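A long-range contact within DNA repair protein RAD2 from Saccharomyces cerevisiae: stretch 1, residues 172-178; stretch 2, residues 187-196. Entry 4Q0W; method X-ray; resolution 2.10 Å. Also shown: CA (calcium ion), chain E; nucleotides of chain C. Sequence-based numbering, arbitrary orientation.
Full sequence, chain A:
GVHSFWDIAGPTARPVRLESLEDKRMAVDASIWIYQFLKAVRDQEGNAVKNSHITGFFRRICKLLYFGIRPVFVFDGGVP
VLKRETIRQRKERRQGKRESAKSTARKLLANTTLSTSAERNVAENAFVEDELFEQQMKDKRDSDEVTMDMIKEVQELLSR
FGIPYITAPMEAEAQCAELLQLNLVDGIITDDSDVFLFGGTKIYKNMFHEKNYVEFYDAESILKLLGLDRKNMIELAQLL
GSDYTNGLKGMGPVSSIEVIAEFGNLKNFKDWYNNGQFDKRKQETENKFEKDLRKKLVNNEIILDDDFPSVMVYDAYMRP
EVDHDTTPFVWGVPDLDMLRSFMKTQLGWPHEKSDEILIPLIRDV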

# COMPACT_ATOMS: atom_id res chain seq x y z
N ALA A 172 16.00 14.86 23.81
CA ALA A 172 17.35 14.32 23.85
C ALA A 172 18.09 14.46 22.51
O ALA A 172 19.26 14.83 22.48
CB ALA A 172 17.33 12.87 24.30
N GLU A 173 17.39 14.19 21.40
CA GLU A 173 18.01 14.26 20.07
C GLU A 173 18.52 15.65 19.77
O GLU A 173 19.57 15.81 19.16
CB GLU A 173 17.03 13.85 18.96
CG GLU A 173 16.15 12.67 19.27
CD GLU A 173 14.80 13.10 19.79
OE1 GLU A 173 14.61 13.10 21.02
OE2 GLU A 173 13.94 13.46 18.95
N ALA A 174 17.75 16.67 20.18
CA ALA A 174 18.19 18.05 19.98
C ALA A 174 19.47 18.30 20.75
O ALA A 174 20.43 18.89 20.23
CB ALA A 174 17.10 19.04 20.39
N GLN A 175 19.50 17.86 22.00
CA GLN A 175 20.69 18.04 22.83
C GLN A 175 21.88 17.28 22.25
O GLN A 175 23.01 17.78 22.26
CB GLN A 175 20.42 17.60 24.26
CG GLN A 175 21.62 17.81 25.20
CD GLN A 175 21.84 19.28 25.51
OE1 GLN A 175 20.93 19.96 26.01
NE2 GLN A 175 23.03 19.79 25.21
N CYS A 176 21.64 16.08 21.71
CA CYS A 176 22.73 15.32 21.07
C CYS A 176 23.35 16.12 19.92
O CYS A 176 24.57 16.23 19.81
CB CYS A 176 22.24 13.96 20.55
SG CYS A 176 21.82 12.75 21.86
N ALA A 177 22.50 16.70 19.07
CA ALA A 177 22.98 17.50 17.93
C ALA A 177 23.84 18.66 18.42
O ALA A 177 24.86 19.01 17.80
CB ALA A 177 21.80 18.01 17.10
N GLU A 178 23.44 19.26 19.53
CA GLU A 178 24.18 20.38 20.11
C GLU A 178 25.55 19.91 20.63
O GLU A 178 26.55 20.59 20.41
CB GLU A 178 23.36 21.03 21.24
CG GLU A 178 24.08 22.15 22.00
CD GLU A 178 24.22 23.45 21.21
OE1 GLU A 178 23.73 23.54 20.07
OE2 GLU A 178 24.82 24.40 21.75
CA CA E . 11.80 13.17 18.47
P DA C 5 11.67 7.13 13.38
OP1 DA C 5 12.88 7.90 12.94
OP2 DA C 5 10.31 7.60 13.00
O5' DA C 5 11.77 5.60 12.92
C5' DA C 5 12.91 4.81 13.34
C4' DA C 5 12.88 3.43 12.73
O4' DA C 5 11.84 2.64 13.38
C3' DA C 5 12.59 3.36 11.23
O3' DA C 5 13.51 2.44 10.66
C2' DA C 5 11.14 2.88 11.15
C1' DA C 5 11.01 2.03 12.41
N9 DA C 5 9.69 1.96 13.04
C8 DA C 5 8.86 3.01 13.37
N7 DA C 5 7.75 2.63 13.96
C5 DA C 5 7.85 1.24 14.03
C6 DA C 5 6.99 0.24 14.54
N6 DA C 5 5.81 0.51 15.11
N1 DA C 5 7.40 -1.05 14.44
C2 DA C 5 8.59 -1.31 13.88
N3 DA C 5 9.48 -0.46 13.37
C4 DA C 5 9.04 0.81 13.47
P DG C 4 7.96 7.78 19.24
OP1 DG C 4 8.15 9.25 19.38
OP2 DG C 4 6.62 7.24 18.89
O5' DG C 4 9.00 7.21 18.18
C5' DG C 4 10.39 7.42 18.34
C4' DG C 4 11.10 6.68 17.23
O4' DG C 4 10.88 5.25 17.36
C3' DG C 4 10.64 7.04 15.82
O3' DG C 4 11.80 7.06 14.99
C2' DG C 4 9.65 5.93 15.44
C1' DG C 4 10.22 4.73 16.20
N9 DG C 4 9.23 3.79 16.72
C8 DG C 4 7.98 4.07 17.23
N7 DG C 4 7.34 3.01 17.64
C5 DG C 4 8.21 1.96 17.39
C6 DG C 4 8.06 0.58 17.63
O6 DG C 4 7.08 -0.01 18.13
N1 DG C 4 9.18 -0.14 17.22
C2 DG C 4 10.32 0.43 16.66
N2 DG C 4 11.33 -0.41 16.33
N3 DG C 4 10.47 1.74 16.44
C4 DG C 4 9.38 2.43 16.83
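Stretch 2 187-196: GIITDDSDVF

Stretch 1 is a helix from A172 to E178 that continues later in the chain. Its backbone bonds are regular: C176 N donates to A172 O at 2.8 Å, A177 N to E173 O at 3.1 Å, and E178 N to A174 O at 3.1 Å. Stretch 2 begins as a strand that includes I188 and I189. It passes through a loop and enters a weakly bonded helix at about D194 to F196, which also continues later in the chain.

The strand part of stretch 2 runs nearly antiparallel to the helix. The chain then turns, and D194 to F196 run broadly the same way as that helix. The early residue I188 lies by the later part of the helix, and the late residue V195 lies by the earlier part. The CA atoms of C176 and I188 are 6.5 Å apart; E173 CA and V195 CA are 5.2 Å apart. No hydrogen bond crosses between the stretches. Packing and a shared calcium ion join them, and together they bury 300 Å².

E173 covers the most surface. Its CA-to-CB bond points toward stretch 2, with chi1 at -41° (m) and chi2 between wells at 96°. The side chain reaches the metal, where E173 OE2 binds CA at 2.2 Å. D194 OD2 binds the same ion at 2.5 Å. One ion thus holds a carboxylate from each stretch and offsets the charge of acids that would otherwise repel. E173 OE2 lies 3.6 Å from D194 CB and 3.9 Å from D192 CG. At the other end of the residue, E173 O is 4.0 Å from V195 CG2. E173 CB and V195 CB are 4.3 Å apart, so the base of the glutamate packs on the valine while its tip serves the ion.

I188 comes next. Its CA-to-CB bond points toward the helix; the rotamer is m, t. I188 CG2 meets C176 CB at 3.7 Å, an apolar contact. I188 CD1 extends to the backbone, 3.6 Å from C176 O and 3.7 Å from A177 CA. The CA-to-CB bond of I189 points away, as expected for alternating residues on a strand.

C176 and V195 cover similar areas. The CA-to-CB bond of C176 points toward stretch 2 (chi1 m); that of V195 points sideways (chi1 p). Those of A174 and E178 point away. A177 CB also approaches V195 O at 4.3 Å.

The loop is held by its own bonds. D192 N donates to T190 OG1 at 3.1 Å. D192 OD1 accepts from D194 N at 2.9 Å, a capping bond at the turn into the helix. V195 N donates to D192 O at 3.2 Å. D192 OD2 accepts from water 1 at 2.7 Å and from water 2 at 3.1 Å. Both waters bind calcium, so D192 supports the site through water. The same loop meets DNA, as suits a DNA repair protein: S193 N donates to OP1 of DA5 in chain C at 3.0 Å.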

# COMPACT_ATOMS: atom_id res chain seq x y z
N GLY A 187 30.16 11.80 17.42
CA GLY A 187 29.08 11.17 16.68
C GLY A 187 27.85 11.03 17.56
O GLY A 187 27.92 11.27 18.77
N ILE A 188 26.73 10.65 16.95
CA ILE A 188 25.49 10.49 17.68
C ILE A 188 24.89 9.11 17.42
O ILE A 188 24.70 8.70 16.26
CB ILE A 188 24.45 11.58 17.32
CG1 ILE A 188 25.01 12.98 17.58
CG2 ILE A 188 23.17 11.36 18.12
CD1 ILE A 188 24.16 14.12 16.94
N ILE A 189 24.60 8.39 18.49
CA ILE A 189 23.95 7.10 18.36
C ILE A 189 22.46 7.30 18.63
O ILE A 189 22.07 7.62 19.76
CB ILE A 189 24.58 6.06 19.33
CG1 ILE A 189 26.01 5.71 18.89
CG2 ILE A 189 23.74 4.78 19.36
CD1 ILE A 189 26.85 5.02 20.00
N THR A 190 21.66 7.15 17.59
CA THR A 190 20.20 7.28 17.69
C THR A 190 19.58 6.63 16.48
O THR A 190 20.25 6.44 15.46
CB THR A 190 19.73 8.77 17.73
OG1 THR A 190 18.32 8.81 17.98
CG2 THR A 190 20.01 9.48 16.39
N ASP A 191 18.30 6.26 16.57
CA ASP A 191 17.59 5.79 15.40
C ASP A 191 16.51 6.79 14.98
O ASP A 191 15.77 6.56 14.01
CB ASP A 191 16.95 4.44 15.66
CG ASP A 191 17.97 3.36 15.98
OD1 ASP A 191 19.15 3.51 15.59
OD2 ASP A 191 17.58 2.36 16.64
N ASP A 192 16.42 7.90 15.70
CA ASP A 192 15.32 8.85 15.49
C ASP A 192 15.71 9.92 14.47
O ASP A 192 16.59 10.74 14.73
CB ASP A 192 14.91 9.50 16.81
CG ASP A 192 13.57 10.24 16.70
OD1 ASP A 192 13.42 11.08 15.79
OD2 ASP A 192 12.66 9.98 17.51
N SER A 193 15.04 9.92 13.32
CA SER A 193 15.37 10.85 12.23
C SER A 193 15.26 12.33 12.58
O SER A 193 15.81 13.16 11.85
CB SER A 193 14.52 10.55 10.99
OG SER A 193 13.13 10.55 11.29
N ASP A 194 14.59 12.68 13.67
CA ASP A 194 14.51 14.09 14.09
C ASP A 194 15.88 14.72 14.29
O ASP A 194 16.03 15.95 14.16
CB ASP A 194 13.73 14.23 15.39
CG ASP A 194 12.25 14.19 15.16
OD1 ASP A 194 11.81 14.64 14.08
OD2 ASP A 194 11.53 13.71 16.05
N VAL A 195 16.88 13.90 14.62
CA VAL A 195 18.22 14.42 14.91
C VAL A 195 18.81 15.24 13.74
O VAL A 195 19.53 16.22 13.97
CB VAL A 195 19.20 13.27 15.32
CG1 VAL A 195 19.40 12.29 14.16
CG2 VAL A 195 20.52 13.82 15.79
N PHE A 196 18.49 14.87 12.50
CA PHE A 196 18.97 15.64 11.34
C PHE A 196 18.35 17.04 11.34
O PHE A 196 19.04 18.03 11.10
CB PHE A 196 18.63 14.94 10.02
CG PHE A 196 19.40 13.65 9.78
CD1 PHE A 196 20.77 13.68 9.55
CD2 PHE A 196 18.75 12.43 9.77
CE1 PHE A 196 21.48 12.50 9.34
CE2 PHE A 196 19.44 11.25 9.54
CZ PHE A 196 20.80 11.28 9.34
O HOH W 1 10.33 11.23 18.05
O HOH W 2 11.45 11.41 20.02